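Local coordinates for protein ACDH-11, isoform b (Caenorhabditis elegans, PDB 4Y9J) that binds flavin-adenine dinucleotide and the ligand UCC as a member of the acyl-CoA dehydrogenase family of flavoproteins, at residues K403-K408 and P443-T449; I527-R533 and P566-L570. All blocks are in the same frame, centred on the assembly; numbering follows the deposited sequence.

Contact 1 of 2, residues K403-K408 and P443-T449; sequences KLYAGK and PIWEGTT. With UCC (S-{(3S,5R,9R)-1-[(2R,3S,4R,5R)-5-(6-amino-9H-purin-9-yl)-4-hydroxy-3-(phosphonooxy)tetrahydrofuran-2-yl]-3,5,9-trihydroxy-8,8-dimethyl-3,5-dioxido-10,14-dioxo-2,4,6-trioxa-11,15-diaza-3lambda~5~,5lambda~5~-diphosphaheptadecan-17-yl} undecanethioate), chain F.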
loop_
_atom_site.group_PDB
_atom_site.type_symbol
_atom_site.label_atom_id
_atom_site.label_comp_id
_atom_site.label_asym_id
_atom_site.label_seq_id
_atom_site.Cartn_x
_atom_site.Cartn_y
_atom_site.Cartn_z
ATOM N N LYS B 403 27.476 -16.076 20.680
ATOM C CA LYS B 403 26.539 -15.115 20.174
ATOM C C LYS B 403 27.260 -13.981 19.451
ATOM O O LYS B 403 26.897 -13.622 18.303
ATOM C CB LYS B 403 25.645 -14.584 21.315
ATOM C CG LYS B 403 24.370 -13.808 20.944
ATOM C CD LYS B 403 24.560 -12.531 20.158
ATOM C CE LYS B 403 23.394 -11.578 20.336
ATOM N NZ LYS B 403 23.456 -10.370 19.508
ATOM N N LEU B 404 28.207 -13.348 20.104
ATOM C CA LEU B 404 28.794 -12.157 19.515
ATOM C C LEU B 404 29.624 -12.515 18.298
ATOM O O LEU B 404 29.685 -11.751 17.318
ATOM C CB LEU B 404 29.593 -11.355 20.525
ATOM C CG LEU B 404 30.885 -11.918 21.083
ATOM C CD1 LEU B 404 32.081 -11.524 20.207
ATOM C CD2 LEU B 404 31.117 -11.461 22.525
ATOM N N TYR B 405 30.261 -13.661 18.303
ATOM C CA TYR B 405 31.140 -14.007 17.191
ATOM C C TYR B 405 30.338 -14.410 15.928
ATOM O O TYR B 405 30.577 -13.844 14.819
ATOM C CB TYR B 405 32.174 -15.078 17.589
ATOM C CG TYR B 405 33.303 -15.190 16.529
ATOM C CD1 TYR B 405 34.245 -14.193 16.412
ATOM C CD2 TYR B 405 33.367 -16.250 15.657
ATOM C CE1 TYR B 405 35.259 -14.272 15.480
ATOM C CE2 TYR B 405 34.353 -16.355 14.724
ATOM C CZ TYR B 405 35.323 -15.363 14.650
ATOM O OH TYR B 405 36.313 -15.394 13.703
ATOM N N ALA B 406 29.400 -15.360 16.064
ATOM C CA ALA B 406 28.561 -15.742 14.937
ATOM C C ALA B 406 27.762 -14.530 14.436
ATOM O O ALA B 406 27.525 -14.361 13.230
ATOM C CB ALA B 406 27.594 -16.887 15.303
ATOM N N GLY B 407 27.374 -13.685 15.389
ATOM C CA GLY B 407 26.670 -12.466 15.134
ATOM C C GLY B 407 27.374 -11.548 14.186
ATOM O O GLY B 407 26.782 -10.938 13.301
ATOM N N LYS B 408 28.672 -11.437 14.401
ATOM C CA LYS B 408 29.479 -10.516 13.660
ATOM C C LYS B 408 29.953 -11.165 12.357
ATOM O O LYS B 408 30.215 -10.470 11.390
ATOM C CB LYS B 408 30.614 -10.027 14.532
ATOM C CG LYS B 408 31.528 -8.992 13.945
ATOM C CD LYS B 408 30.806 -7.828 13.284
ATOM C CE LYS B 408 29.908 -7.084 14.271
ATOM N NZ LYS B 408 29.148 -5.993 13.709
ATOM N N PRO B 443 23.534 -9.375 15.144
ATOM C CA PRO B 443 24.539 -8.713 16.005
ATOM C C PRO B 443 24.022 -7.598 16.854
ATOM O O PRO B 443 24.838 -7.035 17.625
ATOM C CB PRO B 443 25.556 -8.158 14.977
ATOM C CG PRO B 443 24.651 -7.852 13.805
ATOM C CD PRO B 443 23.770 -9.032 13.712
ATOM N N ILE B 444 22.709 -7.289 16.783
ATOM C CA ILE B 444 22.145 -6.107 17.458
ATOM C C ILE B 444 21.341 -6.482 18.703
ATOM O O ILE B 444 21.633 -6.018 19.850
ATOM C CB ILE B 444 21.351 -5.232 16.490
ATOM C CG1 ILE B 444 22.291 -4.664 15.402
ATOM C CG2 ILE B 444 20.696 -4.070 17.241
ATOM C CD1 ILE B 444 21.557 -3.926 14.275
ATOM N N TRP B 445 20.351 -7.317 18.515
ATOM C CA TRP B 445 19.500 -7.644 19.638
ATOM C C TRP B 445 20.069 -8.726 20.529
ATOM O O TRP B 445 20.999 -9.404 20.150
ATOM C CB TRP B 445 18.069 -7.959 19.178
ATOM C CG TRP B 445 17.793 -9.205 18.371
ATOM C CD1 TRP B 445 18.631 -10.273 18.085
ATOM C CD2 TRP B 445 16.531 -9.527 17.812
ATOM N NE1 TRP B 445 17.982 -11.158 17.325
ATOM C CE2 TRP B 445 16.667 -10.767 17.182
ATOM C CE3 TRP B 445 15.265 -8.864 17.803
ATOM C CZ2 TRP B 445 15.582 -11.385 16.505
ATOM C CZ3 TRP B 445 14.205 -9.472 17.146
ATOM C CH2 TRP B 445 14.389 -10.697 16.461
ATOM N N GLU B 446 19.508 -8.807 21.741
ATOM C CA GLU B 446 20.022 -9.643 22.819
ATOM C C GLU B 446 21.509 -9.328 23.080
ATOM O O GLU B 446 22.244 -10.200 23.522
ATOM C CB GLU B 446 19.854 -11.136 22.526
ATOM C CG GLU B 446 18.368 -11.561 22.376
ATOM C CD GLU B 446 17.510 -11.531 23.678
ATOM O OE1 GLU B 446 17.987 -11.198 24.785
ATOM O OE2 GLU B 446 16.297 -11.864 23.561
ATOM N N GLY B 447 21.861 -8.061 22.889
ATOM C CA GLY B 447 23.190 -7.559 23.225
ATOM C C GLY B 447 24.017 -7.293 21.982
ATOM O O GLY B 447 24.234 -8.190 21.183
ATOM N N THR B 448 24.520 -6.085 21.818
ATOM C CA THR B 448 25.389 -5.825 20.662
ATOM C C THR B 448 26.716 -6.541 20.826
ATOM O O THR B 448 27.095 -7.034 21.933
ATOM C CB THR B 448 25.619 -4.325 20.458
ATOM O OG1 THR B 448 26.522 -3.842 21.458
ATOM C CG2 THR B 448 24.309 -3.573 20.478
ATOM N N THR B 449 27.484 -6.577 19.750
ATOM C CA THR B 449 28.818 -7.193 19.746
ATOM C C THR B 449 29.706 -6.715 20.902
ATOM O O THR B 449 30.231 -7.527 21.673
ATOM C CB THR B 449 29.569 -6.947 18.401
ATOM O OG1 THR B 449 28.676 -7.217 17.309
ATOM C CG2 THR B 449 30.761 -7.870 18.353
HETATM O OA1 UCC F . 16.596 -7.954 22.291
HETATM C CA1 UCC F . 15.651 -8.611 22.876
HETATM C CA2 UCC F . 14.614 -9.555 22.256
HETATM C CA3 UCC F . 14.833 -10.097 20.878
HETATM C CA4 UCC F . 14.438 -11.608 20.776
HETATM C CA5 UCC F . 15.702 -12.452 20.563
HETATM C CA6 UCC F . 15.483 -13.514 19.543
HETATM C CA7 UCC F . 16.732 -14.354 19.327
HETATM C CA8 UCC F . 16.121 -15.371 18.448
HETATM C CA9 UCC F . 16.770 -15.784 17.241
HETATM C C10 UCC F . 16.049 -15.424 16.020
HETATM C C11 UCC F . 17.043 -14.489 15.347
HETATM S S UCC F . 15.293 -8.549 24.509
HETATM C CP1 UCC F . 16.446 -7.376 25.320
HETATM C CP2 UCC F . 17.894 -7.751 25.249
HETATM N NP1 UCC F . 18.733 -6.937 26.152
HETATM C CP3 UCC F . 19.973 -7.370 26.392
HETATM O OP1 UCC F . 20.498 -8.325 25.820
HETATM C CP4 UCC F . 20.738 -6.664 27.492
HETATM C CP5 UCC F . 22.109 -6.228 26.954
HETATM N NP2 UCC F . 22.800 -5.748 28.144
HETATM C CP6 UCC F . 23.446 -6.529 29.009
HETATM O OP2 UCC F . 23.622 -7.727 28.835
HETATM C CP8 UCC F . 24.066 -5.794 30.181
HETATM O OP3 UCC F . 25.423 -6.294 30.380
HETATM C CPB UCC F . 23.436 -6.031 31.533
HETATM C CP7 UCC F . 23.039 -7.459 31.936
HETATM C CP9 UCC F . 21.931 -5.623 31.217
HETATM C CPA UCC F . 23.655 -4.886 32.547
HETATM O O7 UCC F . 22.956 -5.190 33.780
HETATM P P2 UCC F . 23.408 -4.477 35.163
HETATM O O21 UCC F . 22.489 -4.906 36.295
HETATM O O22 UCC F . 23.717 -3.015 34.809
HETATM O O6 UCC F . 24.881 -5.147 35.332
HETATM P P1 UCC F . 25.420 -6.094 36.494
HETATM O O11 UCC F . 25.375 -5.436 37.865
HETATM O O12 UCC F . 26.735 -6.560 35.945
HETATM O "O5'" UCC F . 24.300 -7.328 36.399
HETATM C "C5'" UCC F . 23.458 -7.631 37.538
HETATM C "C4'" UCC F . 23.536 -9.121 37.923
HETATM C "C3'" UCC F . 24.957 -9.523 38.309
HETATM O "O3'" UCC F . 24.794 -10.542 39.263
HETATM P P3 UCC F . 25.262 -10.377 40.763
HETATM O O33 UCC F . 24.775 -11.665 41.389
HETATM O O32 UCC F . 24.426 -9.237 41.297
HETATM O O31 UCC F . 26.792 -10.159 40.659
HETATM C "C2'" UCC F . 25.583 -10.116 37.054
HETATM O "O2'" UCC F . 26.519 -11.168 37.278
HETATM O "O4'" UCC F . 23.182 -9.938 36.787
HETATM C "C1'" UCC F . 24.314 -10.730 36.450
HETATM N N9 UCC F . 24.352 -10.975 35.001
HETATM C C4 UCC F . 24.433 -12.201 34.496
HETATM N N3 UCC F . 24.430 -13.457 35.003
HETATM C C8 UCC F . 24.382 -10.040 34.022
HETATM N N7 UCC F . 24.439 -10.667 32.832
HETATM C C5 UCC F . 24.463 -12.001 33.049
HETATM C C6 UCC F . 24.467 -13.233 32.214
HETATM N N6 UCC F . 24.492 -13.115 30.863
HETATM N N1 UCC F . 24.521 -14.445 32.855
HETATM C C2 UCC F . 24.503 -14.534 34.201
HETATM O O HOH W 1 26.161 -9.545 19.500
HETATM O O HOH W 2 27.634 -9.825 17.170
#
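The loop 443-449 folds round the end of one lysine. K403 reaches out with one bend, at chi2, and is otherwise extended; its NZ gives hydrogen bonds to two backbone carbonyls, W445 O at 2.7 Å and G447 O at 2.9 Å. T442 O and water 1, 2.8 Å from K403 NZ, also accept hydrogen bonds from this nitrogen. A long side chain with a charged tip that can donate several hydrogen bonds suits a buried place lined by carbonyls, here those of a tight turn in which E446 has left-handed helical backbone angles. On the other side of that turn E446 N binds UCC OA1 at 3.1 Å, while W445 lays a ring face on the ligand, CE3 to CA3 at 3.3 Å.

P443 packs on the helix backbone, its CB 3.5 Å from G407 O. Glycine suits position 407: an ideal beta carbon there would come to 2.7 Å from K403 O, a clash, and to 3.6 Å from P443 CA.

T449 touches K408, OG1 to CE at 3.3 Å, and shares water 2 with the helix; the water donates to L404 O and to T449 OG1, each at 2.8 Å. E419 of the second subunit binds T449 OG1 and the ammonium group of K408, making this edge a subunit interface.

The loop leads into helix 449-461; T448 N-caps it, with a weak hydrogen bond to V451 N, and its OG1 is hydrogen-bonded to FAD. Helix 389-419 packs on it through L404, on helix 304-338 through K403 and on helix 524-545 through Y405.

Contact 2 of 2, residues I527-R533 and P566-L570; sequences IAFTIAR and PLIDL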
loop_
_atom_site.group_PDB
_atom_site.type_symbol
_atom_site.label_atom_id
_atom_site.label_comp_id
_atom_site.label_asym_id
_atom_site.label_seq_id
_atom_site.Cartn_x
_atom_site.Cartn_y
_atom_site.Cartn_z
ATOM N N ILE B 527 39.682 -9.570 22.598
ATOM C CA ILE B 527 39.749 -10.663 23.581
ATOM C C ILE B 527 38.646 -11.686 23.271
ATOM O O ILE B 527 38.957 -12.873 23.082
ATOM C CB ILE B 527 39.623 -10.130 25.029
ATOM C CG1 ILE B 527 40.826 -9.269 25.365
ATOM C CG2 ILE B 527 39.419 -11.285 26.040
ATOM C CD1 ILE B 527 40.767 -8.518 26.686
ATOM N N ALA B 528 37.390 -11.241 23.139
ATOM C CA ALA B 528 36.294 -12.136 22.857
ATOM C C ALA B 528 36.480 -12.929 21.555
ATOM O O ALA B 528 36.232 -14.136 21.525
ATOM C CB ALA B 528 34.953 -11.416 22.912
ATOM N N PHE B 529 36.916 -12.261 20.479
ATOM C CA PHE B 529 37.137 -12.926 19.200
ATOM C C PHE B 529 38.283 -13.977 19.274
ATOM O O PHE B 529 38.254 -14.995 18.596
ATOM C CB PHE B 529 37.525 -11.885 18.163
ATOM C CG PHE B 529 36.379 -11.184 17.457
ATOM C CD1 PHE B 529 35.158 -10.965 18.033
ATOM C CD2 PHE B 529 36.615 -10.600 16.179
ATOM C CE1 PHE B 529 34.100 -10.345 17.345
ATOM C CE2 PHE B 529 35.568 -9.935 15.509
ATOM C CZ PHE B 529 34.315 -9.817 16.091
ATOM N N THR B 530 39.336 -13.674 20.026
ATOM C CA THR B 530 40.445 -14.616 20.176
ATOM C C THR B 530 39.974 -15.882 20.858
ATOM O O THR B 530 40.339 -16.963 20.457
ATOM C CB THR B 530 41.597 -13.989 20.940
ATOM O OG1 THR B 530 42.022 -12.819 20.238
ATOM C CG2 THR B 530 42.739 -14.977 21.073
ATOM N N ILE B 531 39.149 -15.720 21.885
ATOM C CA ILE B 531 38.538 -16.860 22.562
ATOM C C ILE B 531 37.720 -17.696 21.546
ATOM O O ILE B 531 37.907 -18.974 21.426
ATOM C CB ILE B 531 37.709 -16.411 23.773
ATOM C CG1 ILE B 531 38.652 -15.860 24.825
ATOM C CG2 ILE B 531 36.916 -17.605 24.365
ATOM C CD1 ILE B 531 38.010 -15.168 26.004
ATOM N N ALA B 532 36.886 -17.009 20.789
ATOM C CA ALA B 532 36.035 -17.693 19.841
ATOM C C ALA B 532 36.876 -18.507 18.893
ATOM O O ALA B 532 36.599 -19.645 18.662
ATOM C CB ALA B 532 35.178 -16.705 19.064
ATOM N N ARG B 533 37.949 -17.928 18.356
ATOM C CA ARG B 533 38.733 -18.613 17.334
ATOM C C ARG B 533 39.563 -19.765 17.899
ATOM O O ARG B 533 39.755 -20.764 17.220
ATOM C CB ARG B 533 39.630 -17.627 16.627
ATOM C CG ARG B 533 38.819 -16.609 15.835
ATOM C CD ARG B 533 39.622 -15.549 15.111
ATOM N NE ARG B 533 40.400 -14.685 16.022
ATOM C CZ ARG B 533 40.464 -13.339 16.041
ATOM N NH1 ARG B 533 39.746 -12.590 15.135
ATOM N NH2 ARG B 533 41.291 -12.758 16.980
ATOM N N PRO B 566 44.697 -15.261 11.514
ATOM C CA PRO B 566 45.196 -15.149 12.850
ATOM C C PRO B 566 44.148 -15.640 13.872
ATOM O O PRO B 566 42.988 -15.330 13.786
ATOM C CB PRO B 566 45.503 -13.645 12.976
ATOM C CG PRO B 566 44.633 -12.988 11.976
ATOM C CD PRO B 566 44.608 -13.955 10.830
ATOM N N LEU B 567 44.572 -16.463 14.805
ATOM C CA LEU B 567 43.657 -16.978 15.816
ATOM C C LEU B 567 43.608 -15.952 16.895
ATOM O O LEU B 567 42.557 -15.665 17.468
ATOM C CB LEU B 567 44.110 -18.330 16.349
ATOM C CG LEU B 567 44.052 -19.536 15.418
ATOM C CD1 LEU B 567 44.676 -20.770 16.115
ATOM C CD2 LEU B 567 42.609 -19.825 15.029
ATOM N N ILE B 568 44.729 -15.279 17.082
ATOM C CA ILE B 568 44.776 -14.168 18.008
ATOM C C ILE B 568 45.160 -12.899 17.231
ATOM O O ILE B 568 46.023 -12.943 16.418
ATOM C CB ILE B 568 45.706 -14.446 19.190
ATOM C CG1 ILE B 568 45.747 -13.248 20.130
ATOM C CG2 ILE B 568 47.119 -14.866 18.745
ATOM C CD1 ILE B 568 46.562 -13.471 21.394
ATOM N N ASP B 569 44.462 -11.798 17.495
ATOM C CA ASP B 569 44.776 -10.496 16.925
ATOM C C ASP B 569 44.608 -9.484 18.066
ATOM O O ASP B 569 43.529 -8.930 18.283
ATOM C CB ASP B 569 43.858 -10.185 15.752
ATOM C CG ASP B 569 44.305 -8.972 14.949
ATOM O OD1 ASP B 569 45.386 -8.399 15.133
ATOM O OD2 ASP B 569 43.509 -8.577 14.137
ATOM N N LEU B 570 45.694 -9.289 18.802
ATOM C CA LEU B 570 45.672 -8.563 20.056
ATOM C C LEU B 570 47.108 -8.261 20.458
ATOM O O LEU B 570 47.956 -9.170 20.526
ATOM C CB LEU B 570 44.958 -9.411 21.095
ATOM C CG LEU B 570 44.811 -8.876 22.510
ATOM C CD1 LEU B 570 43.971 -7.616 22.572
ATOM C CD2 LEU B 570 44.230 -9.978 23.413
HETATM O O HOH W 3 40.916 -9.866 17.313
#
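R533 lays its side chain across P566 and L567, setting one face of its guanidinium over P566 O and its edge against L567 O. The edge makes the bond: NE gives a hydrogen bond to L567 O at 2.8 Å, and NH2 adds a weak one to the same L567 O at 3.2 Å. P566 O lies 3.5 Å from R533 NE, but at a poor angle for bonding. Arginine suits this spot because its planar array of donors can reach a carbonyl of an irregular loop with NE and, weakly, NH2, while its aliphatic root packs on leucine, R533 CB lying 4.0 Å from L567 CD2. Water 3 extends the link, accepting from R533 NH2 and donating to D569 O, at 2.9 Å in both cases.

The setting is the all-helical C-terminal part of the chain, related to the acyl-CoA dehydrogenase C-terminal helical domain, where the irregular link between helices 552-563 and 577-587 lies along helix 524-545. One turn back from the arginine, T530 meets this link closely. Its CA approaches L567 O at 3.6 Å as a CA-H...O contact, and its methyl CG2 sits 3.6 Å from I568 CB. A short, beta-branched residue fits such a near approach of backbones, 4.9 Å between the CA atoms of T530 and I568, and its hydroxyl is turned back to H526 O in its own helix. One turn further back, I527 CG1 touches L570 CD2 at 4.0 Å, a purely apolar meeting, and helix 486-512 packs against I527, L567 and I568.

Overall arrangement
Contact 1 is core, its centre about 8 Å from the centre of the chain and beside both ligands; contact 2, its centre about 20 Å from the chain centre, is only partly buried. Both join a helix to an irregular loop through a basic side chain bonded to backbone carbonyls, but the buried lysine of contact 1 gathers several while the arginine of contact 2 fastens mainly on one. Contact 1 also meets a second subunit, which no part of contact 2 touches. Their helices, 389-419 and 524-545, pack directly: Y405 CG is 3.5 Å from A532 CB, and the Y405 and F529 rings meet edge-to-face, so the C-terminal helices rest on the ligand-bearing core.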